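Local coordinates for protein GCN5-related N-acetyltransferase (Brucella abortus, PDB 7N1L) that probably transfers an acetyl group from acetyl-CoA to an amine, possibly the N-terminal alanine of a ribosomal protein, at residues A79-N84 with R116-A121; A123-L128 with K153-I158. All blocks are in the same frame, centred on the assembly; numbering follows the deposited sequence.

Contact 1 (A79-N84 with R116-A121)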
loop_
_atom_site.group_PDB
_atom_site.type_symbol
_atom_site.label_atom_id
_atom_site.label_comp_id
_atom_site.label_asym_id
_atom_site.label_seq_id
_atom_site.Cartn_x
_atom_site.Cartn_y
_atom_site.Cartn_z
ATOM N N ALA A 79 -8.712 -16.726 10.160
ATOM C CA ALA A 79 -9.458 -17.035 11.370
ATOM C C ALA A 79 -10.230 -18.328 11.159
ATOM O O ALA A 79 -10.974 -18.460 10.182
ATOM C CB ALA A 79 -10.414 -15.898 11.736
ATOM N N ARG A 80 -10.051 -19.275 12.058
ATOM C CA ARG A 80 -10.747 -20.560 11.983
ATOM C C ARG A 80 -11.698 -20.712 13.162
ATOM O O ARG A 80 -11.376 -20.308 14.280
ATOM C CB ARG A 80 -9.766 -21.743 11.961
ATOM C CG ARG A 80 -8.854 -21.760 10.740
ATOM C CD ARG A 80 -7.857 -22.936 10.770
ATOM N NE ARG A 80 -7.172 -23.073 9.488
ATOM C CZ ARG A 80 -7.704 -23.660 8.427
ATOM N NH1 ARG A 80 -8.908 -24.198 8.467
ATOM N NH2 ARG A 80 -7.021 -23.690 7.289
ATOM N N VAL A 81 -12.890 -21.255 12.897
ATOM C CA VAL A 81 -13.851 -21.621 13.937
ATOM C C VAL A 81 -14.254 -23.084 13.746
ATOM O O VAL A 81 -14.750 -23.461 12.676
ATOM C CB VAL A 81 -15.081 -20.691 13.912
ATOM C CG1 VAL A 81 -16.231 -21.239 14.752
ATOM C CG2 VAL A 81 -14.684 -19.264 14.383
ATOM N N ASP A 82 -14.042 -23.909 14.780
ATOM C CA ASP A 82 -14.347 -25.358 14.734
ATOM C C ASP A 82 -13.721 -26.030 13.525
ATOM O O ASP A 82 -14.367 -26.823 12.838
ATOM C CB ASP A 82 -15.848 -25.639 14.742
ATOM C CG ASP A 82 -16.492 -25.233 16.022
ATOM O OD1 ASP A 82 -15.918 -25.576 17.079
ATOM O OD2 ASP A 82 -17.553 -24.565 15.968
ATOM N N GLY A 83 -12.469 -25.678 13.241
ATOM C CA GLY A 83 -11.730 -26.227 12.126
ATOM C C GLY A 83 -11.970 -25.569 10.781
ATOM O O GLY A 83 -11.161 -25.766 9.862
ATOM N N ASN A 84 -13.028 -24.768 10.633
ATOM C CA ASN A 84 -13.364 -24.152 9.352
ATOM C C ASN A 84 -12.845 -22.711 9.257
ATOM O O ASN A 84 -12.995 -21.926 10.198
ATOM C CB ASN A 84 -14.876 -24.204 9.144
ATOM C CG ASN A 84 -15.417 -25.650 9.094
ATOM O OD1 ASN A 84 -14.895 -26.504 8.369
ATOM N ND2 ASN A 84 -16.447 -25.920 9.884
ATOM N N ARG A 116 -20.797 -13.507 11.426
ATOM C CA ARG A 116 -20.895 -12.117 11.828
ATOM C C ARG A 116 -21.383 -12.014 13.269
ATOM O O ARG A 116 -21.916 -12.979 13.860
ATOM C CB ARG A 116 -21.868 -11.366 10.916
ATOM C CG ARG A 116 -21.559 -11.493 9.439
ATOM C CD ARG A 116 -20.280 -10.824 9.107
ATOM N NE ARG A 116 -19.822 -11.166 7.765
ATOM C CZ ARG A 116 -20.096 -10.487 6.655
ATOM N NH1 ARG A 116 -20.856 -9.395 6.670
ATOM N NH2 ARG A 116 -19.601 -10.918 5.500
ATOM N N GLY A 117 -21.212 -10.819 13.835
ATOM C CA GLY A 117 -21.702 -10.581 15.182
ATOM C C GLY A 117 -20.919 -11.337 16.231
ATOM O O GLY A 117 -21.412 -11.519 17.347
ATOM N N LYS A 118 -19.708 -11.807 15.888
ATOM C CA LYS A 118 -18.868 -12.522 16.832
ATOM C C LYS A 118 -17.553 -11.815 17.131
ATOM O O LYS A 118 -16.727 -12.372 17.865
ATOM C CB LYS A 118 -18.564 -13.936 16.319
ATOM C CG LYS A 118 -19.782 -14.866 16.194
ATOM C CD LYS A 118 -19.256 -16.295 16.118
ATOM C CE LYS A 118 -20.119 -17.213 15.285
ATOM N NZ LYS A 118 -19.406 -18.517 15.078
ATOM N N GLY A 119 -17.342 -10.602 16.619
ATOM C CA GLY A 119 -16.102 -9.902 16.876
ATOM C C GLY A 119 -14.878 -10.461 16.170
ATOM O O GLY A 119 -13.758 -10.182 16.597
ATOM N N ILE A 120 -15.060 -11.259 15.114
ATOM C CA ILE A 120 -13.919 -11.912 14.467
ATOM C C ILE A 120 -13.036 -10.898 13.718
ATOM O O ILE A 120 -11.804 -10.955 13.803
ATOM C CB ILE A 120 -14.412 -13.043 13.546
ATOM C CG1 ILE A 120 -14.986 -14.197 14.408
ATOM C CG2 ILE A 120 -13.276 -13.562 12.669
ATOM C CD1 ILE A 120 -15.712 -15.248 13.618
ATOM N N ALA A 121 -13.640 -9.957 12.986
ATOM C CA ALA A 121 -12.841 -9.000 12.230
ATOM C C ALA A 121 -11.942 -8.183 13.157
ATOM O O ALA A 121 -10.747 -8.010 12.894
ATOM C CB ALA A 121 -13.749 -8.095 11.394
#

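Contact 2 (A123-L128 with K153-I158)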
loop_
_atom_site.group_PDB
_atom_site.type_symbol
_atom_site.label_atom_id
_atom_site.label_comp_id
_atom_site.label_asym_id
_atom_site.label_seq_id
_atom_site.Cartn_x
_atom_site.Cartn_y
_atom_site.Cartn_z
ATOM N N ALA A 123 -10.894 -9.209 16.026
ATOM C CA ALA A 123 -9.856 -10.107 16.509
ATOM C C ALA A 123 -8.702 -10.208 15.508
ATOM O O ALA A 123 -7.533 -10.249 15.904
ATOM C CB ALA A 123 -10.457 -11.480 16.832
ATOM N N LEU A 124 -9.008 -10.205 14.205
ATOM C CA LEU A 124 -7.974 -10.247 13.179
ATOM C C LEU A 124 -7.098 -8.991 13.197
ATOM O O LEU A 124 -5.876 -9.077 12.996
ATOM C CB LEU A 124 -8.617 -10.438 11.798
ATOM C CG LEU A 124 -9.161 -11.843 11.466
ATOM C CD1 LEU A 124 -10.096 -11.801 10.248
ATOM C CD2 LEU A 124 -8.003 -12.864 11.258
ATOM N N ILE A 125 -7.709 -7.810 13.338
ATOM C CA ILE A 125 -6.917 -6.588 13.390
ATOM C C ILE A 125 -6.083 -6.544 14.669
ATOM O O ILE A 125 -4.923 -6.110 14.649
ATOM C CB ILE A 125 -7.819 -5.347 13.253
ATOM C CG1 ILE A 125 -8.520 -5.328 11.885
ATOM C CG2 ILE A 125 -6.981 -4.102 13.364
ATOM C CD1 ILE A 125 -7.552 -5.201 10.711
ATOM N N ASP A 126 -6.637 -7.045 15.783
ATOM C CA ASP A 126 -5.904 -7.070 17.049
ATOM C C ASP A 126 -4.634 -7.905 16.938
ATOM O O ASP A 126 -3.575 -7.502 17.427
ATOM C CB ASP A 126 -6.776 -7.630 18.185
ATOM C CG ASP A 126 -7.770 -6.619 18.743
ATOM O OD1 ASP A 126 -7.702 -5.435 18.398
ATOM O OD2 ASP A 126 -8.598 -7.003 19.591
ATOM N N VAL A 127 -4.735 -9.099 16.342
ATOM C CA VAL A 127 -3.557 -9.945 16.149
ATOM C C VAL A 127 -2.538 -9.248 15.258
ATOM O O VAL A 127 -1.331 -9.266 15.529
ATOM C CB VAL A 127 -3.965 -11.309 15.566
ATOM C CG1 VAL A 127 -2.717 -12.060 15.058
ATOM C CG2 VAL A 127 -4.716 -12.147 16.603
ATOM N N LEU A 128 -3.012 -8.607 14.195
ATOM C CA LEU A 128 -2.121 -7.868 13.321
ATOM C C LEU A 128 -1.426 -6.730 14.054
ATOM O O LEU A 128 -0.217 -6.515 13.886
ATOM C CB LEU A 128 -2.914 -7.327 12.144
ATOM C CG LEU A 128 -2.086 -6.872 10.963
ATOM C CD1 LEU A 128 -1.047 -7.948 10.476
ATOM C CD2 LEU A 128 -3.058 -6.461 9.887
ATOM N N LYS A 153 -17.083 0.017 8.683
ATOM C CA LYS A 153 -17.821 0.033 9.944
ATOM C C LYS A 153 -16.937 -0.401 11.109
ATOM O O LYS A 153 -17.088 0.106 12.229
ATOM C CB LYS A 153 -19.077 -0.847 9.836
ATOM C CG LYS A 153 -20.228 -0.106 9.139
ATOM C CD LYS A 153 -21.543 -0.879 9.174
ATOM C CE LYS A 153 -22.148 -0.954 10.584
ATOM N NZ LYS A 153 -22.629 0.383 11.107
ATOM N N LEU A 154 -15.999 -1.310 10.863
ATOM C CA LEU A 154 -15.075 -1.706 11.917
ATOM C C LEU A 154 -14.042 -0.616 12.180
ATOM O O LEU A 154 -13.835 -0.211 13.332
ATOM C CB LEU A 154 -14.395 -3.023 11.546
ATOM C CG LEU A 154 -13.204 -3.434 12.421
ATOM C CD1 LEU A 154 -13.666 -3.754 13.847
ATOM C CD2 LEU A 154 -12.433 -4.625 11.786
ATOM N N TYR A 155 -13.381 -0.121 11.118
ATOM C CA TYR A 155 -12.239 0.773 11.313
ATOM C C TYR A 155 -12.636 2.064 12.004
ATOM O O TYR A 155 -11.899 2.578 12.858
ATOM C CB TYR A 155 -11.587 1.092 9.972
ATOM C CG TYR A 155 -11.072 -0.122 9.241
ATOM C CD1 TYR A 155 -10.742 -1.306 9.929
ATOM C CD2 TYR A 155 -10.956 -0.115 7.859
ATOM C CE1 TYR A 155 -10.262 -2.430 9.228
ATOM C CE2 TYR A 155 -10.502 -1.208 7.181
ATOM C CZ TYR A 155 -10.153 -2.374 7.855
ATOM O OH TYR A 155 -9.678 -3.456 7.099
ATOM N N GLU A 156 -13.795 2.610 11.660
ATOM C CA GLU A 156 -14.109 3.905 12.250
ATOM C C GLU A 156 -14.338 3.792 13.744
ATOM O O GLU A 156 -14.227 4.799 14.436
ATOM C CB GLU A 156 -15.275 4.607 11.507
ATOM C CG GLU A 156 -16.539 3.806 11.391
ATOM C CD GLU A 156 -17.578 4.397 10.427
ATOM O OE1 GLU A 156 -17.269 5.346 9.655
ATOM O OE2 GLU A 156 -18.726 3.901 10.464
ATOM N N GLN A 157 -14.583 2.591 14.263
ATOM C CA GLN A 157 -14.716 2.418 15.704
ATOM C C GLN A 157 -13.400 2.125 16.398
ATOM O O GLN A 157 -13.294 2.354 17.603
ATOM C CB GLN A 157 -15.652 1.242 16.054
ATOM C CG GLN A 157 -17.041 1.324 15.507
ATOM C CD GLN A 157 -17.716 2.589 15.930
ATOM O OE1 GLN A 157 -17.571 3.019 17.067
ATOM N NE2 GLN A 157 -18.450 3.205 15.016
ATOM N N ILE A 158 -12.408 1.592 15.692
ATOM C CA ILE A 158 -11.192 1.117 16.340
ATOM C C ILE A 158 -9.944 1.875 15.918
ATOM O O ILE A 158 -8.871 1.579 16.440
ATOM C CB ILE A 158 -10.989 -0.392 16.100
ATOM C CG1 ILE A 158 -10.645 -0.650 14.641
ATOM C CG2 ILE A 158 -12.246 -1.185 16.513
ATOM C CD1 ILE A 158 -10.276 -2.086 14.382
#

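Contact 1 (A79-N84 with R116-A121)
K118 and I120 lean across to V81 and A79, joining the loop that probably binds the coenzyme A pyrophosphate, as in the GNAT fold, to the end of strand 74-81. R116, G119 and A121 fit the family signature Arg/Gln-X-X-Gly-X-Gly/Ala, which in relatives holds that pyrophosphate on backbone N-H groups. R116 directs its guanidinium group back to the end of strand 101-111, with NH2 hydrogen-bonded to the carbonyl of V111. At G117 the backbone takes a left-handed conformation, which G119 repeats at the N-cap of helix 120-129. Between the glycines, K118 meets V81 tip to tip, its NZ lying 4.2 Å from V81 CG1, while the ammonium group is hydrogen-bonded to ND1 of H115. D82 OD2 is 6.4 Å from K118 NZ, too far for a salt bridge, though its charge may still be felt. V81 starts the type I' turn of a tight hairpin, closed by V81 N to N84 O at 2.8 Å and by N84 N to V81 O at 3.0 Å. I120 is the apolar centre of the contact and also packs on V111 and H115. Its CD1 comes 4.2 Å from V81 CG2. The other branch, CG2, set anti to the backbone N by a chi1 of -69°, lies 3.8 Å from A79 CB.

Contact 2 (A123-L128 with K153-I158)
I125 projects from helix 120-129 into the side of helix 150-158, where three of its side-chain carbons, CG1, CG2 and CD1, each meet a different residue. CG1 lies 4.0 Å from L154 CD2, the two side chains running past each other in opposite directions. CD1, bent back by a chi2 of -64°, comes obliquely to the Y155 ring, 4.1 Å from CE1, with the isoleucine chain roughly perpendicular to the tyrosine side chain. CG2 meets I158 CD1 at 4.0 Å. This buried isoleucine bridges segments whose axes approach no closer than 11.9 Å and cross at -53°; with a single residue on one side, the contact is small and purely apolar. Beneath it the sheet supports both helices: I125 and Y155 each rest on I109 of strand 101-111 and on L142 of strand 137-144, and Y155 extends further to V106 and A144. I169 of the second subunit also packs against I125. Toward the start of helix 120-129, A121 and K122 touch L154, and K122 NZ forms a salt bridge with D126 OD2. Helix 120-129 lies in the beta-alpha-beta crossover joining parallel strands 101-111 and 137-144, and its packing beside helix 150-158 belongs to the C-terminal half of the GNAT fold.

Contacts 1 and 2 follow one another along the chain, the first closing before the second opens, with centres 14 Å apart. Helix 120-129 serves both: its N-terminal end, reached through the glycine-rich loop, belongs to contact 1, and its middle to contact 2. They also touch directly, A79 CB packing on L124 CD2 at 3.9 Å and A121 CB on L154 CD2 at 3.7 Å. The helix thus packs on strand 74-81 of the mixed sheet near its start and beside helix 150-158 further along, where that helix covers strands 101-111 and 137-144. The probable coenzyme A-binding loop therefore leads directly into a helix held on two sides within the GNAT fold.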